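Local coordinates for lysosome-associated membrane glycoprotein 2 (Mus musculus, PDB 5GV3), which is a lysosomal membrane glycoprotein that supports lysosome biogenesis and autophagy and inhibits the proton channel TMEM175, represented here by its first lumenal domain, at residues 116-119 / 120-123. Residues are numbered along the deposited sequence; the frame is centred on the assembly and turned at random.
Sequences KVPL and DVIF
Val117 lays both methyls against Phe123, six residues on, where the chain has turned back on itself. CG2 approaches the ring obliquely, 4.0 Å from CD1 of Phe123, while CG1 rests 4.0 Å from CB of Phe123. The two side chains cross at about a right angle. With CG of Phe123 anti to its own backbone N (chi1 178°), the ring is swung across the valine, and Phe115 meets it with its ring plane inclined by about 60°. Val121 points into the bend: its CG2 lies 4.1 Å from CG1 of Val117 and 4.1 Å from CB of Pro118. The same methyl comes within 3.5 Å of the carbonyl O of Pro118, and the other branch, CG1, is 3.5 Å from the carbonyl O of Leu119. Asp120, with both backbone angles positive, lies at the bend. Although the N of Val121 stands 3.1 Å from the O of Leu119, the angle is too poor for a hydrogen bond. Backbone groups pair with other parts of the chain: Val117 with Tyr81, Ile122 with Asn157 and Gln159, Phe123 with Leu145, and the carbonyl O of Asp120 accepts a bond from Ser155 OG. The bend thus carries the chain from strand 106-117, at one margin of the four-stranded antiparallel sheet, into strand 122-125 of the other sheet, joining the two sheets of this lumenal domain. Since the two arms meet through methyls, a proline ring and an aromatic ring, their side-chain contact is apolar, with methyls also lying against carbonyl oxygens, and the hydrogen bonds that fix each arm come from neighbouring parts of the fold.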
ATOM      1  N   LYS A 116      -1.326 -14.474   1.403  1.00 63.54           N
ATOM      2  CA  LYS A 116      -1.514 -15.401   0.321  1.00 54.79           C
ATOM      3  C   LYS A 116      -2.848 -15.309  -0.394  1.00 55.46           C
ATOM      4  O   LYS A 116      -3.899 -15.276   0.234  1.00 59.85           O
ATOM      5  CB  LYS A 116      -1.288 -16.798   0.855  1.00 65.18           C
ATOM      6  CG  LYS A 116      -0.558 -17.553  -0.145  1.00 74.06           C
ATOM      7  CD  LYS A 116       0.605 -16.712  -0.581  1.00 78.81           C
ATOM      8  CE  LYS A 116       1.534 -17.547  -1.339  1.00 82.98           C
ATOM      9  NZ  LYS A 116       2.455 -16.772  -2.173  1.00 77.97           N
ATOM     10  N   VAL A 117      -2.786 -15.251  -1.721  1.00 55.70           N
ATOM     11  CA  VAL A 117      -3.981 -15.146  -2.541  1.00 63.92           C
ATOM     12  C   VAL A 117      -3.857 -16.077  -3.740  1.00 66.98           C
ATOM     13  O   VAL A 117      -2.819 -16.110  -4.409  1.00 64.38           O
ATOM     14  CB  VAL A 117      -4.210 -13.694  -3.032  1.00 58.87           C
ATOM     15  CG1 VAL A 117      -5.409 -13.625  -3.960  1.00 57.34           C
ATOM     16  CG2 VAL A 117      -4.414 -12.758  -1.852  1.00 54.29           C
ATOM     17  N   PRO A 118      -4.911 -16.861  -3.999  1.00 57.92           N
ATOM     18  CA  PRO A 118      -4.943 -17.740  -5.165  1.00 55.53           C
ATOM     19  C   PRO A 118      -4.858 -16.971  -6.461  1.00 58.68           C
ATOM     20  O   PRO A 118      -5.151 -15.778  -6.507  1.00 58.08           O
ATOM     21  CB  PRO A 118      -6.302 -18.434  -5.053  1.00 52.29           C
ATOM     22  CG  PRO A 118      -6.665 -18.337  -3.635  1.00 58.35           C
ATOM     23  CD  PRO A 118      -6.087 -17.049  -3.137  1.00 65.06           C
ATOM     24  N   LEU A 119      -4.458 -17.668  -7.511  1.00 56.77           N
ATOM     25  CA  LEU A 119      -4.464 -17.099  -8.839  1.00 61.18           C
ATOM     26  C   LEU A 119      -5.890 -17.126  -9.344  1.00 51.50           C
ATOM     27  O   LEU A 119      -6.751 -17.769  -8.742  1.00 60.44           O
ATOM     28  CB  LEU A 119      -3.566 -17.893  -9.783  1.00 65.85           C
ATOM     29  CG  LEU A 119      -2.255 -17.265 -10.232  1.00 68.56           C
ATOM     30  CD1 LEU A 119      -1.420 -16.909  -9.031  1.00 59.67           C
ATOM     31  CD2 LEU A 119      -1.514 -18.231 -11.144  1.00 73.16           C
ATOM     32  N   ASP A 120      -6.132 -16.418 -10.439  1.00 53.45           N
ATOM     33  CA  ASP A 120      -7.426 -16.418 -11.113  1.00 56.59           C
ATOM     34  C   ASP A 120      -8.606 -15.932 -10.270  1.00 52.75           C
ATOM     35  O   ASP A 120      -9.747 -16.273 -10.560  1.00 52.55           O
ATOM     36  CB  ASP A 120      -7.732 -17.831 -11.618  1.00 49.42           C
ATOM     37  CG  ASP A 120      -6.960 -18.177 -12.880  1.00 89.39           C
ATOM     38  OD1 ASP A 120      -6.334 -17.266 -13.465  1.00 86.79           O
ATOM     39  OD2 ASP A 120      -6.970 -19.359 -13.288  1.00 99.19           O
ATOM     40  N   VAL A 121      -8.349 -15.185  -9.204  1.00 51.01           N
ATOM     41  CA  VAL A 121      -9.453 -14.628  -8.430  1.00 50.71           C
ATOM     42  C   VAL A 121      -9.179 -13.171  -8.097  1.00 53.39           C
ATOM     43  O   VAL A 121      -8.037 -12.710  -8.155  1.00 48.51           O
ATOM     44  CB  VAL A 121      -9.710 -15.410  -7.122  1.00 58.74           C
ATOM     45  CG1 VAL A 121      -9.911 -16.894  -7.413  1.00 62.43           C
ATOM     46  CG2 VAL A 121      -8.574 -15.197  -6.130  1.00 47.75           C
ATOM     47  N   ILE A 122     -10.221 -12.446  -7.718  1.00 54.70           N
ATOM     48  CA  ILE A 122     -10.016 -11.094  -7.229  1.00 49.46           C
ATOM     49  C   ILE A 122     -10.132 -11.120  -5.714  1.00 45.55           C
ATOM     50  O   ILE A 122     -11.072 -11.692  -5.160  1.00 48.63           O
ATOM     51  CB  ILE A 122     -11.015 -10.075  -7.839  1.00 48.54           C
ATOM     52  CG1 ILE A 122     -10.809  -8.686  -7.219  1.00 39.00           C
ATOM     53  CG2 ILE A 122     -12.452 -10.535  -7.673  1.00 36.66           C
ATOM     54  CD1 ILE A 122     -11.191  -7.547  -8.136  1.00 46.99           C
ATOM     55  N   PHE A 123      -9.135 -10.561  -5.038  1.00 36.21           N
ATOM     56  CA  PHE A 123      -9.158 -10.528  -3.587  1.00 37.06           C
ATOM     57  C   PHE A 123      -9.971  -9.324  -3.117  1.00 38.35           C
ATOM     58  O   PHE A 123      -9.738  -8.195  -3.552  1.00 42.61           O
ATOM     59  CB  PHE A 123      -7.743 -10.478  -3.015  1.00 39.02           C
ATOM     60  CG  PHE A 123      -7.712 -10.383  -1.525  1.00 43.65           C
ATOM     61  CD1 PHE A 123      -8.026 -11.480  -0.746  1.00 51.12           C
ATOM     62  CD2 PHE A 123      -7.382  -9.192  -0.901  1.00 51.08           C
ATOM     63  CE1 PHE A 123      -8.009 -11.390   0.636  1.00 42.02           C
ATOM     64  CE2 PHE A 123      -7.361  -9.101   0.479  1.00 50.21           C
ATOM     65  CZ  PHE A 123      -7.678 -10.204   1.245  1.00 46.72           C
TER